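Local coordinates for protein glucose-6-phosphate isomerase (Chlamydia trachomatis D/UW-3/CX, PDB 6OTU) that catalyses the reversible isomerisation of glucose-6-phosphate to fructose-6-phosphate, at residues E477-F480 and A481-F485. Sequence-based numbering, arbitrary orientation.
Sequences EHKF and AFQGF
Glu477 meets Ala481 through the backbone: its carbonyl O accepts the amide N of Ala481 at 3.1 Å, and the methyl CB of Ala481 rests beside the same oxygen. The Glu477 carboxylate is in a salt bridge with Arg112. One residue on, His478 O receives Phe482 N at 2.8 Å with an N-H...O angle of 162°. Ring atom CD2 of Phe482 also comes to 3.3 Å from His478 O, which lies oblique to the ring. The imidazole of His478 leads off elsewhere, its NE2 hydrogen-bonded to Asp301 OD1. Four consecutive i to i+4 bonds, from Glu477-Ala481 through Phe480-Gly484, mark regular alpha-helix in this buried part of helix 466-487 of the phosphoglucose isomerase fold, whose side chains touch helices 80-89, 313-327 and 345-357. Lys479 O takes the amide N of Gln483 at 3.0 Å, while CG of Gln483 lies 3.2 Å from Lys479 O. The lysine chain, extended from a chi1 of 172° that puts CG opposite the backbone N, runs past the glutamine at a slant, methylene CE lying near the Gln483 amide group; its NZ goes on to a salt bridge with Glu402. Phe480 O is gripped twice, by Gly484 N at 2.9 Å within the helix and by the Asn357 side chain from helix 345-357. The Phe480 ring lies alongside Gln483, pointing the same way, with the amide group at the ring edge near CD1 and its plane turned 58° from the ring; the ring also touches Cys352, and the Phe480 side chain lies about 9 Å from that of Glu355, the probable proton donor.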
loop_
_atom_site.group_PDB
_atom_site.type_symbol
_atom_site.label_atom_id
_atom_site.label_comp_id
_atom_site.label_asym_id
_atom_site.label_seq_id
_atom_site.Cartn_x
_atom_site.Cartn_y
_atom_site.Cartn_z
ATOM N N GLU A 477 -5.799 -17.312 -1.448
ATOM C CA GLU A 477 -5.123 -18.325 -0.639
ATOM C C GLU A 477 -4.656 -19.479 -1.516
ATOM O O GLU A 477 -3.508 -19.914 -1.421
ATOM C CB GLU A 477 -6.040 -18.831 0.483
ATOM C CG GLU A 477 -6.343 -17.764 1.533
ATOM C CD GLU A 477 -7.196 -18.269 2.684
ATOM O OE1 GLU A 477 -7.757 -19.394 2.589
ATOM O OE2 GLU A 477 -7.289 -17.542 3.703
ATOM N N HIS A 478 -5.517 -19.950 -2.420
ATOM C CA HIS A 478 -5.134 -21.079 -3.261
ATOM C C HIS A 478 -4.208 -20.679 -4.406
ATOM O O HIS A 478 -3.329 -21.469 -4.779
ATOM C CB HIS A 478 -6.390 -21.775 -3.775
ATOM C CG HIS A 478 -7.174 -22.382 -2.665
ATOM N ND1 HIS A 478 -6.557 -22.970 -1.582
ATOM C CD2 HIS A 478 -8.502 -22.435 -2.420
ATOM C CE1 HIS A 478 -7.477 -23.392 -0.733
ATOM N NE2 HIS A 478 -8.665 -23.084 -1.221
ATOM N N LYS A 479 -4.375 -19.474 -4.964
ATOM C CA LYS A 479 -3.399 -18.956 -5.918
ATOM C C LYS A 479 -1.985 -19.056 -5.360
ATOM O O LYS A 479 -1.082 -19.585 -6.015
ATOM C CB LYS A 479 -3.701 -17.499 -6.283
ATOM C CG LYS A 479 -2.579 -16.904 -7.127
ATOM C CD LYS A 479 -2.666 -15.408 -7.283
ATOM C CE LYS A 479 -1.687 -14.946 -8.348
ATOM N NZ LYS A 479 -1.496 -13.484 -8.289
ATOM N N PHE A 480 -1.776 -18.546 -4.147
ATOM C CA PHE A 480 -0.429 -18.529 -3.584
ATOM C C PHE A 480 0.043 -19.940 -3.249
ATOM O O PHE A 480 1.220 -20.270 -3.444
ATOM C CB PHE A 480 -0.400 -17.618 -2.355
ATOM C CG PHE A 480 -0.766 -16.187 -2.666
ATOM C CD1 PHE A 480 -0.226 -15.543 -3.769
ATOM C CD2 PHE A 480 -1.652 -15.487 -1.866
ATOM C CE1 PHE A 480 -0.569 -14.218 -4.069
ATOM C CE2 PHE A 480 -1.994 -14.160 -2.159
ATOM C CZ PHE A 480 -1.454 -13.532 -3.252
ATOM N N ALA A 481 -0.871 -20.792 -2.767
ATOM C CA ALA A 481 -0.537 -22.192 -2.517
ATOM C C ALA A 481 -0.117 -22.901 -3.798
ATOM O O ALA A 481 0.854 -23.668 -3.804
ATOM C CB ALA A 481 -1.731 -22.914 -1.875
ATOM N N PHE A 482 -0.852 -22.675 -4.892
ATOM C CA PHE A 482 -0.491 -23.314 -6.149
ATOM C C PHE A 482 0.873 -22.822 -6.623
ATOM O O PHE A 482 1.685 -23.612 -7.119
ATOM C CB PHE A 482 -1.567 -23.070 -7.209
ATOM C CG PHE A 482 -2.736 -24.047 -7.164
ATOM C CD1 PHE A 482 -2.523 -25.418 -7.126
ATOM C CD2 PHE A 482 -4.051 -23.580 -7.194
ATOM C CE1 PHE A 482 -3.588 -26.313 -7.101
ATOM C CE2 PHE A 482 -5.124 -24.473 -7.171
ATOM C CZ PHE A 482 -4.892 -25.837 -7.127
ATOM N N GLN A 483 1.160 -21.528 -6.446
ATOM C CA GLN A 483 2.478 -21.027 -6.841
ATOM C C GLN A 483 3.578 -21.664 -5.991
ATOM O O GLN A 483 4.614 -22.084 -6.520
ATOM C CB GLN A 483 2.519 -19.497 -6.756
ATOM C CG GLN A 483 1.517 -18.811 -7.681
ATOM C CD GLN A 483 1.736 -17.316 -7.866
ATOM O OE1 GLN A 483 1.540 -16.786 -8.967
ATOM N NE2 GLN A 483 2.125 -16.627 -6.802
ATOM N N GLY A 484 3.360 -21.771 -4.680
ATOM C CA GLY A 484 4.328 -22.460 -3.840
ATOM C C GLY A 484 4.511 -23.919 -4.227
ATOM O O GLY A 484 5.638 -24.423 -4.249
ATOM N N PHE A 485 3.401 -24.624 -4.528
ATOM C CA PHE A 485 3.485 -26.027 -4.952
ATOM C C PHE A 485 4.276 -26.160 -6.241
ATOM O O PHE A 485 5.015 -27.136 -6.436
ATOM C CB PHE A 485 2.087 -26.621 -5.164
ATOM C CG PHE A 485 1.270 -26.740 -3.914
ATOM C CD1 PHE A 485 1.873 -26.972 -2.693
ATOM C CD2 PHE A 485 -0.114 -26.638 -3.969
ATOM C CE1 PHE A 485 1.118 -27.091 -1.546
ATOM C CE2 PHE A 485 -0.877 -26.752 -2.824
ATOM C CZ PHE A 485 -0.260 -26.981 -1.606
#